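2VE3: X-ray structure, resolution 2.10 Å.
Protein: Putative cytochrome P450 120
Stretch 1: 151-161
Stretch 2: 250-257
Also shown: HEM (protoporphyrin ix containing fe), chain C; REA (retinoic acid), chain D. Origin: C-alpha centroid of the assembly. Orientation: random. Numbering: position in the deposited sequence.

Stretch 1 151-161: TFDVAATLFMG
Stretch 2, residues 250-257: LLLFAGHE

Two helical segments pack roughly antiparallel: 151-159 and 250-257 run with their N-to-C directions 146° apart, and their axes approach to 8.2 Å. Register is fixed by two CA pairs, F152 CA to H256 CA at 5.0 Å and A155 CA to G255 CA at 5.7 Å. The contact buries 473 Å² in total.

The hollow lies at G255. An ideal CB there would lie 2.8 Å from F159 CE2, a clash, so the absent side chain makes room for the ring. F159 (chi1 m, chi2 -26°) points toward the partner and presents its edge to G255 CA, with CE2 4.3 Å from that atom; CE2 also lies 3.4 Å from L251 O and 3.6 Å from HEM CBC, so the phenyl reaches the heme vinyl region. A155, whose CB points toward the partner, adds only a methyl, 4.2 Å from G255 C.

L252 (chi1 m, chi2 t) is the main bump and has the largest covered area, 106 Å². Its CA-to-CB bond runs sideways, but its end comes nearer: CD2 sits 3.6 Å from A155 O, 3.7 Å from A156 CA and 4.2 Å from F159 CD2. The alanines leave backbone accessible to CD2, and M160 (m, t, m) brings its CE against both methyls of L252, 3.8 Å from CD1 and 3.8 Å from CD2.

At the opposite end of the contact, H256 (chi1 t, chi2 42°) accepts or donates a hydrogen bond between ND1 and T151 OG1, 3.0 Å, near the imidazole plane; T151 adopts chi1 p. F152 (chi1 t, chi2 71°) places CB 3.7 Å from the imidazole centroid, 20° off its normal, a CH-pi contact. Its ring turns an edge to the same imidazole, centroids 5.2 Å apart and planes at 71°.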

# COMPACT_ATOMS: atom_id res chain seq x y z
N THR A 151 -3.41 4.05 -12.22
CA THR A 151 -3.85 4.01 -10.82
C THR A 151 -4.00 5.41 -10.25
O THR A 151 -4.91 5.65 -9.45
CB THR A 151 -2.94 3.19 -9.87
OG1 THR A 151 -1.64 3.78 -9.80
CG2 THR A 151 -2.84 1.74 -10.30
N PHE A 152 -3.11 6.33 -10.64
CA PHE A 152 -3.28 7.74 -10.26
C PHE A 152 -4.60 8.29 -10.80
O PHE A 152 -5.35 8.93 -10.06
CB PHE A 152 -2.11 8.65 -10.67
CG PHE A 152 -2.25 10.07 -10.16
CD1 PHE A 152 -2.09 10.35 -8.81
CD2 PHE A 152 -2.62 11.10 -11.01
CE1 PHE A 152 -2.27 11.65 -8.31
CE2 PHE A 152 -2.79 12.40 -10.53
CZ PHE A 152 -2.62 12.67 -9.18
N ASP A 153 -4.88 8.03 -12.07
CA ASP A 153 -6.12 8.44 -12.72
C ASP A 153 -7.38 7.96 -12.01
O ASP A 153 -8.34 8.70 -11.92
CB ASP A 153 -6.16 7.97 -14.18
CG ASP A 153 -5.46 8.92 -15.12
OD1 ASP A 153 -4.55 9.66 -14.67
OD2 ASP A 153 -5.80 8.91 -16.33
N VAL A 154 -7.37 6.71 -11.53
CA VAL A 154 -8.51 6.14 -10.81
C VAL A 154 -8.68 6.86 -9.47
O VAL A 154 -9.79 7.24 -9.09
CB VAL A 154 -8.35 4.61 -10.61
CG1 VAL A 154 -9.44 4.05 -9.73
CG2 VAL A 154 -8.38 3.88 -11.94
N ALA A 155 -7.56 7.06 -8.77
CA ALA A 155 -7.56 7.63 -7.44
C ALA A 155 -7.99 9.09 -7.50
O ALA A 155 -8.86 9.51 -6.74
CB ALA A 155 -6.21 7.47 -6.78
N ALA A 156 -7.39 9.86 -8.42
CA ALA A 156 -7.75 11.28 -8.57
C ALA A 156 -9.23 11.40 -8.93
O ALA A 156 -9.96 12.20 -8.34
CB ALA A 156 -6.87 11.96 -9.61
N THR A 157 -9.67 10.57 -9.87
CA THR A 157 -11.06 10.55 -10.33
C THR A 157 -12.07 10.22 -9.23
O THR A 157 -13.01 10.99 -9.02
CB THR A 157 -11.24 9.59 -11.52
OG1 THR A 157 -10.45 10.06 -12.61
CG2 THR A 157 -12.71 9.49 -11.97
N LEU A 158 -11.88 9.10 -8.54
CA LEU A 158 -12.87 8.62 -7.58
C LEU A 158 -12.87 9.37 -6.24
O LEU A 158 -13.90 9.41 -5.56
CB LEU A 158 -12.73 7.11 -7.35
CG LEU A 158 -13.10 6.19 -8.52
CD1 LEU A 158 -12.69 4.78 -8.17
CD2 LEU A 158 -14.60 6.23 -8.84
N PHE A 159 -11.73 9.95 -5.87
CA PHE A 159 -11.61 10.66 -4.59
C PHE A 159 -11.88 12.16 -4.70
O PHE A 159 -12.28 12.79 -3.72
CB PHE A 159 -10.25 10.41 -3.92
CG PHE A 159 -9.95 8.96 -3.63
CD1 PHE A 159 -10.97 8.03 -3.45
CD2 PHE A 159 -8.63 8.53 -3.52
CE1 PHE A 159 -10.69 6.71 -3.18
CE2 PHE A 159 -8.34 7.19 -3.25
CZ PHE A 159 -9.37 6.28 -3.08
N MET A 160 -11.65 12.73 -5.88
CA MET A 160 -11.82 14.16 -6.08
C MET A 160 -12.88 14.53 -7.12
O MET A 160 -13.72 15.39 -6.86
CB MET A 160 -10.47 14.80 -6.43
CG MET A 160 -9.50 14.87 -5.24
SD MET A 160 -8.07 15.89 -5.59
CE MET A 160 -7.30 14.93 -6.90
N GLY A 161 -12.85 13.88 -8.29
CA GLY A 161 -13.77 14.22 -9.40
C GLY A 161 -13.09 14.17 -10.76
O GLY A 161 -11.85 14.25 -10.85
N LEU A 250 -3.18 12.06 1.49
CA LEU A 250 -2.87 10.71 1.98
C LEU A 250 -3.64 9.66 1.21
O LEU A 250 -3.05 8.70 0.72
CB LEU A 250 -3.12 10.59 3.49
CG LEU A 250 -3.01 9.21 4.17
CD1 LEU A 250 -1.62 8.59 4.03
CD2 LEU A 250 -3.42 9.29 5.64
N LEU A 251 -4.95 9.86 1.08
CA LEU A 251 -5.82 8.96 0.33
C LEU A 251 -5.39 8.82 -1.12
O LEU A 251 -5.41 7.72 -1.67
CB LEU A 251 -7.27 9.44 0.36
CG LEU A 251 -8.08 9.37 1.65
CD1 LEU A 251 -9.50 9.87 1.37
CD2 LEU A 251 -8.09 7.97 2.18
N LEU A 252 -5.03 9.94 -1.75
CA LEU A 252 -4.48 9.90 -3.12
C LEU A 252 -3.12 9.21 -3.20
O LEU A 252 -2.86 8.50 -4.15
CB LEU A 252 -4.36 11.31 -3.71
CG LEU A 252 -5.61 12.15 -3.95
CD1 LEU A 252 -5.19 13.60 -4.08
CD2 LEU A 252 -6.38 11.66 -5.20
N PHE A 253 -2.23 9.44 -2.23
CA PHE A 253 -0.97 8.69 -2.20
C PHE A 253 -1.20 7.17 -1.98
O PHE A 253 -0.69 6.34 -2.75
CB PHE A 253 0.02 9.29 -1.19
CG PHE A 253 1.02 8.30 -0.65
CD1 PHE A 253 1.92 7.66 -1.51
CD2 PHE A 253 1.06 8.00 0.70
CE1 PHE A 253 2.82 6.72 -1.02
CE2 PHE A 253 1.97 7.08 1.19
CZ PHE A 253 2.84 6.43 0.33
N ALA A 254 -1.96 6.81 -0.95
CA ALA A 254 -2.19 5.41 -0.65
C ALA A 254 -2.95 4.69 -1.78
O ALA A 254 -2.65 3.53 -2.11
CB ALA A 254 -2.91 5.26 0.67
N GLY A 255 -3.92 5.38 -2.38
CA GLY A 255 -4.77 4.77 -3.42
C GLY A 255 -4.01 4.55 -4.71
O GLY A 255 -4.39 3.72 -5.54
N HIS A 256 -2.94 5.33 -4.86
CA HIS A 256 -2.10 5.37 -6.04
C HIS A 256 -0.88 4.45 -5.88
O HIS A 256 -0.71 3.52 -6.65
CB HIS A 256 -1.69 6.83 -6.32
CG HIS A 256 -0.63 6.99 -7.35
ND1 HIS A 256 -0.62 6.26 -8.52
CD2 HIS A 256 0.45 7.80 -7.40
CE1 HIS A 256 0.42 6.62 -9.25
NE2 HIS A 256 1.09 7.55 -8.59
N GLU A 257 -0.04 4.70 -4.88
CA GLU A 257 1.22 3.94 -4.75
C GLU A 257 1.01 2.43 -4.48
O GLU A 257 1.58 1.58 -5.16
CB GLU A 257 2.13 4.56 -3.69
CG GLU A 257 3.49 3.85 -3.52
CD GLU A 257 4.46 4.01 -4.71
OE1 GLU A 257 4.22 4.87 -5.60
OE2 GLU A 257 5.46 3.27 -4.73
CHA HEM C . -2.74 1.68 6.59
CHB HEM C . -1.29 -1.67 3.37
CHC HEM C . -4.16 0.31 -0.01
CHD HEM C . -5.18 3.95 2.98
C1A HEM C . -2.09 0.58 6.04
C2A HEM C . -1.17 -0.33 6.70
C3A HEM C . -0.79 -1.26 5.81
C4A HEM C . -1.43 -0.96 4.55
CMA HEM C . 0.18 -2.44 6.02
CAA HEM C . -0.77 -0.26 8.20
CBA HEM C . 0.51 0.54 8.42
CGA HEM C . 0.69 0.68 9.92
O1A HEM C . 0.87 -0.38 10.59
O2A HEM C . 0.66 1.84 10.44
C1B HEM C . -1.97 -1.45 2.19
C2B HEM C . -1.95 -2.30 1.01
C3B HEM C . -2.76 -1.76 0.08
C4B HEM C . -3.30 -0.54 0.64
CMB HEM C . -1.15 -3.61 0.90
CAB HEM C . -3.08 -2.25 -1.37
CBB HEM C . -3.19 -3.54 -1.71
C1C HEM C . -4.74 1.45 0.50
C2C HEM C . -5.72 2.29 -0.16
C3C HEM C . -6.01 3.30 0.67
C4C HEM C . -5.20 3.13 1.87
CMC HEM C . -6.34 2.01 -1.56
CAC HEM C . -7.04 4.45 0.43
CBC HEM C . -6.84 5.46 -0.42
C1D HEM C . -4.55 3.72 4.19
C2D HEM C . -4.49 4.68 5.26
C3D HEM C . -3.72 3.99 6.39
C4D HEM C . -3.42 2.66 5.89
CMD HEM C . -5.06 6.12 5.25
CAD HEM C . -3.35 4.56 7.77
CBD HEM C . -4.26 3.91 8.81
CGD HEM C . -3.97 4.45 10.19
O1D HEM C . -4.81 4.21 11.09
O2D HEM C . -2.92 5.13 10.41
NA HEM C . -2.22 0.16 4.74
NB HEM C . -2.79 -0.37 1.92
NC HEM C . -4.43 1.99 1.73
ND HEM C . -3.94 2.54 4.60
FE HEM C . -3.59 0.91 3.29
C1 REA D . 0.42 3.66 3.59
C2 REA D . -0.59 4.69 4.10
C3 REA D . -0.19 5.17 5.49
C4 REA D . 1.11 5.96 5.42
C5 REA D . 2.16 5.30 4.55
C6 REA D . 1.84 4.24 3.69
C7 REA D . 2.92 3.69 2.85
C8 REA D . 3.90 2.78 3.45
C9 REA D . 5.05 2.36 2.62
C10 REA D . 6.20 1.87 3.36
C11 REA D . 6.95 0.68 3.00
C12 REA D . 7.74 0.18 4.12
C13 REA D . 9.15 -0.21 3.99
C14 REA D . 9.69 -0.78 5.16
C15 REA D . 10.79 -1.73 5.19
C16 REA D . 0.36 2.39 4.46
C17 REA D . 0.03 3.33 2.15
C18 REA D . 3.56 5.85 4.61
C19 REA D . 5.08 2.48 1.12
C20 REA D . 9.92 0.02 2.72
O1 REA D . 11.29 -2.15 4.13
O2 REA D . 11.24 -2.12 6.28